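Local coordinates for protein BauA (Acinetobacter baumannii, PDB 6HCP) that probably takes up iron as ferric preacinetobactin across the outer membrane, acting as a TonB-dependent siderophore receptor, at residues 82-85 with 90-93; 73-78 with 627-632; 385-390 with 404-409. One frame throughout, in Å; residues are numbered along the deposited sequence. Where two conformers were deposited one is given.

Contact 1: residues 82-85 with 90-93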
ATOM      1  N   GLU A  82     -17.879  -6.812 -13.466  1.00 25.45           N
ATOM      2  CA  GLU A  82     -17.490  -5.649 -12.650  1.00 28.50           C
ATOM      3  C   GLU A  82     -18.670  -4.697 -12.465  1.00 29.86           C
ATOM      4  O   GLU A  82     -18.624  -3.847 -11.583  1.00 32.25           O
ATOM      5  CB  GLU A  82     -16.308  -4.923 -13.294  1.00 29.22           C
ATOM      6  CG  GLU A  82     -15.022  -5.709 -13.154  1.00 32.73           C
ATOM      7  CD  GLU A  82     -13.769  -5.057 -13.712  1.00 33.75           C
ATOM      8  OE1 GLU A  82     -13.804  -3.855 -14.043  1.00 33.44           O
ATOM      9  OE2 GLU A  82     -12.751  -5.753 -13.766  1.00 35.90           O
ATOM     10  N   VAL A  83     -19.733  -4.859 -13.267  1.00 24.23           N
ATOM     11  CA  VAL A  83     -20.963  -4.146 -13.034  1.00 23.78           C
ATOM     12  C   VAL A  83     -21.860  -4.921 -12.065  1.00 24.33           C
ATOM     13  O   VAL A  83     -22.421  -4.344 -11.139  1.00 28.21           O
ATOM     14  CB  VAL A  83     -21.711  -3.855 -14.351  1.00 25.45           C
ATOM     15  CG1 VAL A  83     -22.971  -3.065 -14.084  1.00 28.29           C
ATOM     16  CG2 VAL A  83     -20.835  -3.134 -15.365  1.00 27.94           C
ATOM     17  N   ILE A  84     -22.147  -6.191 -12.381  1.00 25.78           N
ATOM     18  CA  ILE A  84     -23.293  -6.864 -11.741  1.00 24.51           C
ATOM     19  C   ILE A  84     -22.904  -7.559 -10.428  1.00 25.31           C
ATOM     20  O   ILE A  84     -23.791  -7.850  -9.617  1.00 27.45           O
ATOM     21  CB  ILE A  84     -23.983  -7.847 -12.706  1.00 24.65           C
ATOM     22  CG1 ILE A  84     -23.081  -9.034 -13.057  1.00 23.64           C
ATOM     23  CG2 ILE A  84     -24.468  -7.087 -13.929  1.00 24.93           C
ATOM     24  CD1 ILE A  84     -23.780 -10.119 -13.872  1.00 27.90           C
ATOM     25  N   ALA A  85     -21.626  -7.879 -10.226  1.00 24.47           N
ATOM     26  CA  ALA A  85     -21.221  -8.669  -9.064  1.00 26.65           C
ATOM     27  C   ALA A  85     -20.799  -7.776  -7.890  1.00 27.72           C
ATOM     28  O   ALA A  85     -20.657  -8.258  -6.783  1.00 31.39           O
ATOM     29  CB  ALA A  85     -20.106  -9.625  -9.423  1.00 26.57           C
ATOM     30  N   SER A  90     -26.370 -11.986  -4.472  1.00 24.25           N
ATOM     31  CA  SER A  90     -26.855 -13.187  -5.141  1.00 27.19           C
ATOM     32  C   SER A  90     -26.018 -13.507  -6.382  1.00 27.08           C
ATOM     33  O   SER A  90     -26.342 -14.442  -7.125  1.00 25.23           O
ATOM     34  CB  SER A  90     -28.330 -13.041  -5.480  1.00 33.90           C
ATOM     35  OG  SER A  90     -29.101 -13.099  -4.288  1.00 39.59           O
ATOM     36  N   ILE A  91     -24.967 -12.717  -6.636  1.00 22.82           N
ATOM     37  CA  ILE A  91     -24.080 -13.018  -7.746  1.00 25.19           C
ATOM     38  C   ILE A  91     -22.684 -13.323  -7.187  1.00 28.47           C
ATOM     39  O   ILE A  91     -22.222 -12.673  -6.257  1.00 27.27           O
ATOM     40  CB  ILE A  91     -24.088 -11.852  -8.751  1.00 26.31           C
ATOM     41  CG1 ILE A  91     -25.521 -11.650  -9.273  1.00 26.57           C
ATOM     42  CG2 ILE A  91     -23.075 -12.091  -9.861  1.00 27.84           C
ATOM     43  CD1 ILE A  91     -25.665 -10.726 -10.417  1.00 32.10           C
ATOM     44  N   TYR A  92     -22.065 -14.376  -7.710  1.00 23.82           N
ATOM     45  CA  TYR A  92     -20.736 -14.766  -7.264  1.00 23.90           C
ATOM     46  C   TYR A  92     -19.810 -14.908  -8.467  1.00 23.66           C
ATOM     47  O   TYR A  92     -20.168 -15.551  -9.459  1.00 21.58           O
ATOM     48  CB  TYR A  92     -20.764 -16.089  -6.501  1.00 25.86           C
ATOM     49  CG  TYR A  92     -19.399 -16.566  -6.086  1.00 23.66           C
ATOM     50  CD1 TYR A  92     -18.682 -15.893  -5.105  1.00 24.09           C
ATOM     51  CD2 TYR A  92     -18.777 -17.615  -6.750  1.00 23.63           C
ATOM     52  CE1 TYR A  92     -17.369 -16.235  -4.816  1.00 25.69           C
ATOM     53  CE2 TYR A  92     -17.472 -17.970  -6.467  1.00 23.98           C
ATOM     54  CZ  TYR A  92     -16.781 -17.308  -5.462  1.00 23.68           C
ATOM     55  OH  TYR A  92     -15.489 -17.645  -5.211  1.00 25.17           O
ATOM     56  N   THR A  93     -18.600 -14.357  -8.336  1.00 22.61           N
ATOM     57  CA  THR A  93     -17.518 -14.602  -9.285  1.00 22.97           C
ATOM     58  C   THR A  93     -16.295 -15.095  -8.513  1.00 23.99           C
ATOM     59  O   THR A  93     -16.044 -14.663  -7.378  1.00 23.34           O
ATOM     60  CB  THR A  93     -17.191 -13.359 -10.139  1.00 23.45           C
ATOM     61  OG1 THR A  93     -16.153 -13.713 -11.060  1.00 22.37           O
ATOM     62  CG2 THR A  93     -16.758 -12.175  -9.306  1.00 24.24           C
TER
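No aromatic face or edge lies between Ile84 and Ala85 on one side and Ile91 and Thr93 on the other: Tyr92 CB points away from residues 82-85, and its side chain touches Pro605 and Gln608 of the barrel wall. Methyl groups do most of the touching. Ile91 CD1 sits 3.5 Å from the backbone atom Ile84 O and 4.0 Å from Ile84 CD1, the two isoleucine side chains crossing at about a right angle. With CG1 of Ile91 anti to its carbonyl carbon (chi1 -60°), the second branch, CG2, is left to meet Ala85 CB at 3.9 Å. Both segments belong to the plug of the receptor, where helix 81-84 packs beside the small sheet begun by strand 91-92; that strand pairs with strand 105-106. Beyond Ile91, the methyl Thr93 CG2 closes on Ala85 CB at 4.2 Å, while Thr93 OG1 turns to Asn103 O. Lys610 of the barrel hydrogen-bonds through NZ to both Ala85 O and Ile91 O, which links the two backbones.

Contact 2: residues 73-78 with 627-632. With C8E ((hydroxyethyloxy)tri(ethyloxy)octane), chain B; C8E ((hydroxyethyloxy)tri(ethyloxy)octane), chain C; EDO (1,2-ethanediol), chain K.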
ATOM      1  N   GLU A  73     -19.573   3.798 -15.439  0.50 27.95           N
ATOM      2  CA  GLU A  73     -18.399   4.671 -15.530  0.50 26.69           C
ATOM      3  C   GLU A  73     -17.844   4.917 -14.116  0.50 24.70           C
ATOM      4  O   GLU A  73     -16.633   5.028 -13.942  0.50 27.20           O
ATOM      5  CB  GLU A  73     -18.724   5.986 -16.245  0.50 31.18           C
ATOM      6  CG  GLU A  73     -18.937   5.847 -17.750  0.50 30.94           C
ATOM      7  CD  GLU A  73     -17.738   5.549 -18.640  0.50 39.30           C
ATOM      8  OE1 GLU A  73     -17.986   5.016 -19.761  0.50 38.44           O
ATOM      9  OE2 GLU A  73     -16.564   5.878 -18.255  0.50 27.31           O
ATOM     10  N   ASP A  74     -18.723   4.992 -13.113  1.00 25.67           N
ATOM     11  CA  ASP A  74     -18.278   5.234 -11.733  1.00 28.69           C
ATOM     12  C   ASP A  74     -17.402   4.082 -11.211  1.00 33.65           C
ATOM     13  O   ASP A  74     -16.460   4.313 -10.446  1.00 29.60           O
ATOM     14  CB  ASP A  74     -19.455   5.494 -10.804  1.00 28.56           C
ATOM     15  CG  ASP A  74     -20.058   6.886 -10.967  1.00 34.14           C
ATOM     16  OD1 ASP A  74     -19.398   7.748 -11.590  1.00 37.65           O
ATOM     17  OD2 ASP A  74     -21.185   7.085 -10.492  1.00 33.93           O
ATOM     18  N   LYS A  75     -17.688   2.844 -11.631  1.00 28.34           N
ATOM     19  CA  LYS A  75     -16.867   1.687 -11.241  1.00 25.11           C
ATOM     20  C   LYS A  75     -15.620   1.554 -12.125  1.00 27.33           C
ATOM     21  O   LYS A  75     -14.729   0.726 -11.842  1.00 26.68           O
ATOM     22  CB  LYS A  75     -17.713   0.403 -11.325  1.00 27.21           C
ATOM     23  CG  LYS A  75     -18.943   0.381 -10.441  1.00 25.40           C
ATOM     24  CD  LYS A  75     -18.655   0.517  -8.943  1.00 32.75           C
ATOM     25  CE  LYS A  75     -17.952  -0.712  -8.402  1.00 36.16           C
ATOM     26  NZ  LYS A  75     -17.685  -0.640  -6.945  1.00 35.90           N
ATOM     27  N   GLN A  76     -15.587   2.281 -13.248  1.00 25.52           N
ATOM     28  CA  GLN A  76     -14.590   2.036 -14.322  1.00 29.30           C
ATOM     29  C   GLN A  76     -14.629   0.546 -14.721  1.00 26.21           C
ATOM     30  O   GLN A  76     -13.592  -0.096 -14.948  1.00 26.11           O
ATOM     31  CB  GLN A  76     -13.178   2.482 -13.896  1.00 29.30           C
ATOM     32  CG  GLN A  76     -13.112   3.911 -13.352  1.00 28.04           C
ATOM     33  CD  GLN A  76     -11.694   4.453 -13.279  1.00 27.19           C
ATOM     34  OE1 GLN A  76     -10.950   4.431 -14.246  1.00 29.75           O
ATOM     35  NE2 GLN A  76     -11.261   4.797 -12.079  1.00 28.77           N
ATOM     36  N   ALA A  77     -15.843   0.011 -14.851  1.00 25.59           N
ATOM     37  CA  ALA A  77     -16.062  -1.398 -15.130  1.00 28.12           C
ATOM     38  C   ALA A  77     -15.519  -1.752 -16.517  1.00 27.76           C
ATOM     39  O   ALA A  77     -15.826  -1.095 -17.527  1.00 28.74           O
ATOM     40  CB  ALA A  77     -17.537  -1.713 -15.012  1.00 28.85           C
ATOM     41  N   LYS A  78     -14.732  -2.822 -16.559  1.00 25.78           N
ATOM     42  CA  LYS A  78     -14.055  -3.281 -17.756  1.00 26.77           C
ATOM     43  C   LYS A  78     -14.824  -4.455 -18.394  1.00 27.65           C
ATOM     44  O   LYS A  78     -14.510  -4.879 -19.498  1.00 28.97           O
ATOM     45  CB  LYS A  78     -12.635  -3.704 -17.383  1.00 31.10           C
ATOM     46  CG  LYS A  78     -11.763  -2.618 -16.752  1.00 36.39           C
ATOM     47  CD  LYS A  78     -11.124  -1.681 -17.768  1.00 33.05           C
ATOM     48  CE  LYS A  78     -10.255  -0.584 -17.163  1.00 29.86           C
ATOM     49  NZ  LYS A  78     -11.072   0.432 -16.457  1.00 31.19           N
ATOM     50  N   SER A 627     -15.683   6.792  -2.116  1.00 28.34           N
ATOM     51  CA  SER A 627     -16.404   5.528  -2.223  1.00 33.04           C
ATOM     52  C   SER A 627     -15.619   4.420  -1.513  1.00 27.25           C
ATOM     53  O   SER A 627     -14.384   4.401  -1.520  1.00 27.35           O
ATOM     54  CB  SER A 627     -16.682   5.188  -3.669  1.00 29.98           C
ATOM     55  OG  SER A 627     -15.511   4.740  -4.327  1.00 36.17           O
ATOM     56  N   GLY A 628     -16.364   3.427  -1.049  1.00 27.03           N
ATOM     57  CA  GLY A 628     -15.783   2.196  -0.530  1.00 28.75           C
ATOM     58  C   GLY A 628     -16.728   1.021  -0.762  1.00 30.45           C
ATOM     59  O   GLY A 628     -17.956   1.174  -0.791  1.00 26.81           O
ATOM     60  N   ASN A 629     -16.125  -0.155  -0.910  1.00 27.06           N
ATOM     61  CA  ASN A 629     -16.837  -1.411  -1.064  1.00 25.31           C
ATOM     62  C   ASN A 629     -16.195  -2.465  -0.165  1.00 25.63           C
ATOM     63  O   ASN A 629     -14.957  -2.552  -0.068  1.00 25.67           O
ATOM     64  CB  ASN A 629     -16.784  -1.905  -2.508  1.00 25.59           C
ATOM     65  CG  ASN A 629     -17.690  -1.114  -3.418  1.00 28.15           C
ATOM     66  OD1 ASN A 629     -17.302  -0.041  -3.864  1.00 29.39           O
ATOM     67  ND2 ASN A 629     -18.840  -1.684  -3.759  1.00 27.80           N
ATOM     68  N   ILE A 630     -17.052  -3.290   0.435  1.00 24.97           N
ATOM     69  CA  ILE A 630     -16.634  -4.513   1.086  1.00 25.85           C
ATOM     70  C   ILE A 630     -17.402  -5.687   0.470  1.00 26.13           C
ATOM     71  O   ILE A 630     -18.554  -5.561   0.077  1.00 27.14           O
ATOM     72  CB  ILE A 630     -16.842  -4.418   2.611  1.00 30.91           C
ATOM     73  CG1 ILE A 630     -16.281  -5.638   3.336  1.00 33.91           C
ATOM     74  CG2 ILE A 630     -18.303  -4.206   2.950  1.00 33.80           C
ATOM     75  CD1 ILE A 630     -16.077  -5.428   4.825  1.00 37.34           C
ATOM     76  N   ASN A 631     -16.701  -6.809   0.337  1.00 22.68           N
ATOM     77  CA  ASN A 631     -17.212  -8.015  -0.288  1.00 26.58           C
ATOM     78  C   ASN A 631     -16.696  -9.194   0.544  1.00 25.31           C
ATOM     79  O   ASN A 631     -15.526  -9.477   0.520  1.00 27.89           O
ATOM     80  CB  ASN A 631     -16.787  -8.056  -1.759  1.00 26.10           C
ATOM     81  CG  ASN A 631     -16.963  -9.407  -2.435  1.00 32.19           C
ATOM     82  OD1 ASN A 631     -17.669 -10.272  -1.939  1.00 30.79           O
ATOM     83  ND2 ASN A 631     -16.257  -9.627  -3.538  1.00 44.85           N
ATOM     84  N   ALA A 632     -17.572  -9.775   1.366  1.00 24.65           N
ATOM     85  CA  ALA A 632     -17.227 -10.834   2.289  1.00 23.89           C
ATOM     86  C   ALA A 632     -17.996 -12.101   1.924  1.00 25.53           C
ATOM     87  O   ALA A 632     -19.229 -12.090   1.874  1.00 25.89           O
ATOM     88  CB  ALA A 632     -17.546 -10.418   3.707  1.00 26.61           C
TER
HETATM   89  C1  C8E B 833     -11.982   1.721   3.099  1.00 55.49           C
HETATM   90  C2  C8E B 833     -13.480   1.547   3.245  1.00 50.90           C
HETATM   91  C3  C8E B 833     -13.889   0.277   2.530  1.00 45.94           C
HETATM   92  C4  C8E B 833     -15.195  -0.302   3.061  1.00 47.03           C
HETATM   93  C5  C8E B 833     -16.353   0.666   2.970  1.00 51.47           C
HETATM   94  C6  C8E B 833     -17.660  -0.050   2.699  1.00 48.50           C
HETATM   95  C7  C8E B 833     -18.862   0.823   3.048  1.00 52.41           C
HETATM   96  C8  C8E B 833     -18.417   2.147   3.670  1.00 53.04           C
HETATM   97  C1  C8E C 827     -31.354 -12.227   4.906  1.00 60.20           C
HETATM   98  C2  C8E C 827     -30.187 -12.325   5.855  1.00 63.07           C
HETATM   99  C3  C8E C 827     -29.040 -13.142   5.268  1.00 54.75           C
HETATM  100  C4  C8E C 827     -27.861 -13.151   6.241  1.00 63.17           C
HETATM  101  C5  C8E C 827     -26.616 -13.803   5.648  1.00 64.66           C
HETATM  102  C6  C8E C 827     -25.347 -13.334   6.356  1.00 58.87           C
HETATM  103  C7  C8E C 827     -24.103 -13.740   5.573  1.00 61.68           C
HETATM  104  C8  C8E C 827     -22.855 -12.926   5.949  1.00 50.90           C
HETATM  105  O9  C8E C 827     -21.669 -13.704   5.834  1.00 48.35           O
HETATM  106  C10 C8E C 827     -20.520 -13.087   5.235  1.00 41.83           C
HETATM  107  C11 C8E C 827     -19.347 -14.049   5.143  1.00 47.66           C
HETATM  108  O12 C8E C 827     -18.411 -13.935   6.217  1.00 53.96           O
HETATM  109  C13 C8E C 827     -18.264 -15.184   6.959  1.00 79.35           C
HETATM  110  C14 C8E C 827     -16.874 -15.844   6.804  1.00 87.85           C
HETATM  111  O15 C8E C 827     -16.839 -17.305   6.810  1.00 78.65           O
HETATM  112  C16 C8E C 827     -15.582 -17.863   6.297  1.00 42.91           C
HETATM  113  C17 C8E C 827     -15.498 -19.417   6.173  1.00 43.03           C
HETATM  114  O18 C8E C 827     -14.096 -19.745   5.897  1.00 38.71           O
HETATM  115  C1  EDO K 808     -14.790   6.667  -8.935  1.00 37.67           C
HETATM  116  O1  EDO K 808     -16.123   6.808  -9.549  1.00 39.75           O
HETATM  117  C2  EDO K 808     -14.992   6.516  -7.414  1.00 46.61           C
HETATM  118  O2  EDO K 808     -15.681   5.282  -7.114  1.00 51.22           O
HETATM  119  O   HOH W   1     -20.352  -0.234  -5.873  1.00 30.25           O
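Lys75 reaches from the end of helix 69-75 toward Asn629 on the inner side of strand 622-637, the two side chains coming from opposite directions. Lys75 NZ lies 3.2 Å from Asn629 OD1, but the angle is too poor for a hydrogen bond. Water makes the link instead, accepting from Lys75 NZ at 2.9 Å and from Asn629 ND2 at 3.0 Å. Two bends in the lysine chain (chi2 -60°, chi3 -69°) bring the ammonium group there. A second bridge is an ethanediol, probably from the crystallisation liquor: its O1 donates to Asp74 O at 2.7 Å, and its O2 shares a hydrogen bond of 2.8 Å with Ser627 OG. Among charged groups, the carboxylate of Asp74 forms salt bridges with Lys70 and with Arg670 of the barrel. Backbone bonds shape the helix end, a Schellman motif in which Gln76 takes positive phi and Gln76 N bonds to Glu73 O at 3.0 Å. On the apolar outer surface, C6 of a detergent chain (C8E, chain B) lies 3.7 Å from Gly628 O, and Ile630 packs on Phe186 of the second subunit. Such a polar, water-bridged seam between plug and barrel wall is characteristic of TonB-dependent receptors.

Contact 3: residues 385-390 with 404-409. With EDO (1,2-ethanediol), chain Q.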
ATOM      1  N   PRO A 385       2.045 -31.253 -31.436  1.00 44.87           N
ATOM      2  CA  PRO A 385       3.268 -31.874 -31.955  1.00 46.41           C
ATOM      3  C   PRO A 385       4.524 -31.078 -31.564  1.00 37.76           C
ATOM      4  O   PRO A 385       4.597 -29.865 -31.785  1.00 43.86           O
ATOM      5  CB  PRO A 385       3.067 -31.894 -33.479  1.00 49.53           C
ATOM      6  CG  PRO A 385       1.566 -31.799 -33.664  1.00 50.89           C
ATOM      7  CD  PRO A 385       1.070 -30.961 -32.498  1.00 48.74           C
ATOM      8  N   GLY A 386       5.464 -31.755 -30.901  1.00 38.94           N
ATOM      9  CA  GLY A 386       6.723 -31.139 -30.481  1.00 42.79           C
ATOM     10  C   GLY A 386       6.631 -30.562 -29.077  1.00 45.94           C
ATOM     11  O   GLY A 386       7.607 -30.051 -28.541  1.00 42.84           O
ATOM     12  N   PHE A 387       5.437 -30.608 -28.479  1.00 41.21           N
ATOM     13  CA  PHE A 387       5.189 -29.938 -27.186  1.00 35.93           C
ATOM     14  C   PHE A 387       4.349 -30.858 -26.302  1.00 46.31           C
ATOM     15  O   PHE A 387       3.409 -30.417 -25.625  1.00 47.69           O
ATOM     16  CB  PHE A 387       4.482 -28.601 -27.411  1.00 36.51           C
ATOM     17  CG  PHE A 387       5.340 -27.519 -28.002  1.00 40.66           C
ATOM     18  CD1 PHE A 387       5.523 -27.421 -29.373  1.00 39.30           C
ATOM     19  CD2 PHE A 387       5.934 -26.568 -27.191  1.00 44.34           C
ATOM     20  CE1 PHE A 387       6.361 -26.460 -29.912  1.00 47.20           C
ATOM     21  CE2 PHE A 387       6.736 -25.577 -27.735  1.00 42.54           C
ATOM     22  CZ  PHE A 387       6.944 -25.518 -29.093  1.00 44.95           C
ATOM     23  N   SER A 388       4.621 -32.158 -26.412  1.00 37.70           N
ATOM     24  CA  SER A 388       3.774 -33.166 -25.830  1.00 46.42           C
ATOM     25  C   SER A 388       4.159 -33.406 -24.366  1.00 42.87           C
ATOM     26  O   SER A 388       3.387 -33.957 -23.604  1.00 44.73           O
ATOM     27  CB  SER A 388       3.829 -34.443 -26.641  1.00 51.58           C
ATOM     28  OG  SER A 388       5.137 -34.990 -26.631  1.00 54.37           O
ATOM     29  N   ASP A 389       5.394 -33.075 -23.990  1.00 36.72           N
ATOM     30  CA  ASP A 389       5.811 -33.249 -22.610  1.00 41.91           C
ATOM     31  C   ASP A 389       5.200 -32.124 -21.781  1.00 32.06           C
ATOM     32  O   ASP A 389       5.172 -30.977 -22.215  1.00 36.91           O
ATOM     33  CB  ASP A 389       7.331 -33.224 -22.459  1.00 44.42           C
ATOM     34  CG  ASP A 389       8.046 -34.408 -23.085  1.00 52.83           C
ATOM     35  OD1 ASP A 389       7.427 -35.491 -23.216  1.00 50.40           O
ATOM     36  OD2 ASP A 389       9.241 -34.258 -23.352  1.00 59.57           O
ATOM     37  N   PRO A 390       4.738 -32.412 -20.549  1.00 36.93           N
ATOM     38  CA  PRO A 390       4.252 -31.360 -19.662  1.00 36.52           C
ATOM     39  C   PRO A 390       5.406 -30.454 -19.214  1.00 35.45           C
ATOM     40  O   PRO A 390       6.556 -30.885 -19.155  1.00 35.06           O
ATOM     41  CB  PRO A 390       3.624 -32.121 -18.492  1.00 39.10           C
ATOM     42  CG  PRO A 390       4.289 -33.479 -18.514  1.00 52.14           C
ATOM     43  CD  PRO A 390       4.617 -33.754 -19.965  1.00 41.39           C
ATOM     44  N   PRO A 404       9.391 -22.573 -24.909  1.00 36.10           N
ATOM     45  CA  PRO A 404       9.030 -21.797 -26.088  1.00 39.61           C
ATOM     46  C   PRO A 404       7.512 -21.815 -26.360  1.00 39.81           C
ATOM     47  O   PRO A 404       6.793 -22.710 -25.898  1.00 40.11           O
ATOM     48  CB  PRO A 404       9.824 -22.477 -27.211  1.00 44.52           C
ATOM     49  CG  PRO A 404      10.074 -23.894 -26.728  1.00 43.11           C
ATOM     50  CD  PRO A 404       9.992 -23.880 -25.216  1.00 43.27           C
ATOM     51  N   LYS A 405       7.042 -20.759 -27.021  1.00 36.65           N
ATOM     52  CA  LYS A 405       5.685 -20.622 -27.446  1.00 38.60           C
ATOM     53  C   LYS A 405       5.454 -21.459 -28.699  1.00 44.76           C
ATOM     54  O   LYS A 405       6.044 -21.189 -29.733  1.00 40.13           O
ATOM     55  CB  LYS A 405       5.403 -19.158 -27.754  1.00 39.21           C
ATOM     56  CG  LYS A 405       3.970 -18.845 -28.150  1.00 43.79           C
ATOM     57  CD  LYS A 405       3.854 -17.487 -28.793  1.00 51.90           C
ATOM     58  CE  LYS A 405       2.553 -16.791 -28.478  1.00 68.00           C
ATOM     59  NZ  LYS A 405       2.640 -15.335 -28.741  1.00 91.16           N
ATOM     60  N   PRO A 406       4.528 -22.437 -28.689  1.00 38.82           N
ATOM     61  CA  PRO A 406       4.247 -23.204 -29.899  1.00 35.25           C
ATOM     62  C   PRO A 406       3.560 -22.313 -30.935  1.00 36.41           C
ATOM     63  O   PRO A 406       2.793 -21.409 -30.599  1.00 38.83           O
ATOM     64  CB  PRO A 406       3.354 -24.368 -29.449  1.00 40.01           C
ATOM     65  CG  PRO A 406       2.892 -24.018 -28.041  1.00 39.90           C
ATOM     66  CD  PRO A 406       3.812 -22.940 -27.508  1.00 40.10           C
ATOM     67  N   GLU A 407       3.885 -22.544 -32.207  1.00 34.50           N
ATOM     68  CA  GLU A 407       3.187 -21.909 -33.281  1.00 32.97           C
ATOM     69  C   GLU A 407       1.710 -22.333 -33.222  1.00 29.76           C
ATOM     70  O   GLU A 407       1.407 -23.455 -32.845  1.00 34.12           O
ATOM     71  CB  GLU A 407       3.815 -22.319 -34.614  1.00 48.33           C
ATOM     72  CG  GLU A 407       3.709 -21.237 -35.662  1.00 67.51           C
ATOM     73  CD  GLU A 407       3.990 -21.742 -37.064  1.00 85.48           C
ATOM     74  OE1 GLU A 407       4.815 -22.670 -37.191  1.00 66.69           O
ATOM     75  OE2 GLU A 407       3.313 -21.277 -38.007  1.00 78.00           O
ATOM     76  N   PHE A 408       0.827 -21.465 -33.706  1.00 36.96           N
ATOM     77  CA  PHE A 408      -0.605 -21.696 -33.597  1.00 39.65           C
ATOM     78  C   PHE A 408      -1.141 -22.220 -34.930  1.00 36.16           C
ATOM     79  O   PHE A 408      -1.432 -21.435 -35.819  1.00 39.13           O
ATOM     80  CB  PHE A 408      -1.305 -20.419 -33.144  1.00 35.02           C
ATOM     81  CG  PHE A 408      -2.758 -20.610 -32.787  1.00 35.75           C
ATOM     82  CD1 PHE A 408      -3.116 -21.280 -31.628  1.00 33.01           C
ATOM     83  CD2 PHE A 408      -3.761 -20.143 -33.623  1.00 38.28           C
ATOM     84  CE1 PHE A 408      -4.453 -21.498 -31.325  1.00 34.17           C
ATOM     85  CE2 PHE A 408      -5.097 -20.377 -33.326  1.00 38.31           C
ATOM     86  CZ  PHE A 408      -5.439 -21.026 -32.163  1.00 33.17           C
ATOM     87  N   THR A 409      -1.351 -23.539 -35.011  1.00 38.15           N
ATOM     88  CA  THR A 409      -1.842 -24.209 -36.232  1.00 46.10           C
ATOM     89  C   THR A 409      -2.819 -25.334 -35.887  1.00 40.73           C
ATOM     90  O   THR A 409      -2.644 -26.471 -36.316  1.00 39.60           O
ATOM     91  CB  THR A 409      -0.670 -24.830 -37.015  1.00 49.25           C
ATOM     92  OG1 THR A 409      -0.019 -25.744 -36.124  1.00 46.11           O
ATOM     93  CG2 THR A 409       0.307 -23.796 -37.524  1.00 51.37           C
TER
HETATM   94  C1  EDO Q 814       2.446 -26.806 -33.376  1.00 63.22           C
HETATM   95  O1  EDO Q 814       2.304 -25.673 -34.226  1.00 56.67           O
HETATM   96  C2  EDO Q 814       3.691 -27.586 -33.759  1.00 63.42           C
HETATM   97  O2  EDO Q 814       4.799 -27.079 -33.012  1.00 82.86           O
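Two loop segments without helix or strand come nearest at Phe387 and Pro406, whose CA atoms are 7.3 Å apart. The contact is carried by the ring of Phe387, which packs against Pro406 and, near CE2, against Pro404. One ring face is covered by Pro406: its CB stands over the centre, 3.6 Å from the centroid and 9° off the ring normal, a CH-pi contact. Pro406 CA adds to this, 3.6 Å from Phe387 CZ. Pro404 approaches obliquely, its CG 3.9 Å from Phe387 CE2 and its carbonyl oxygen, Pro404 O, closer still at 3.4 Å from the same CE2. The first torsion of Phe387 (chi1 -72°) sets CG beside the backbone N and sends the ring across to the prolines. At the ring edge lies an ethanediol, probably from the crystallisation liquor. It bridges the loops, with O1 donating to Glu407 O at 2.8 Å and O2 making a weak bond to Pro385 O. Glu407 O also accepts from Gln338, and Pro406 O from Asn318, so the proline-bearing segment is held against neighbouring strands, while Trp280 and Ile384 pack on Pro406. Both segments belong to the long excursion between strands 361-381 and 412-431, consistent with an extracellular loop of a TonB-dependent receptor barrel, its two arms joined by a proline-aromatic CH-pi contact.

Overall arrangement
Of the parts in contact, helix 69-75 comes first along the chain from the N terminus, opening contact 2, whose partner strand 622-637 arrives only some 550 residues later; this long closure ties plug to barrel wall. Within that span lies contact 1, a short-range closure within the plug joining helix 81-84 to strand 91-92. The two are neighbours, centres about 11 Å apart, and touch where Glu82 and Val83 meet Ala77. Contact 3 follows contact 1 in series and also falls within the span of contact 2. It closes a small loop between strands 361-381 and 412-431, with its centre about 36 Å from that of contact 1 and 40 Å from that of contact 2. None of the closures cross.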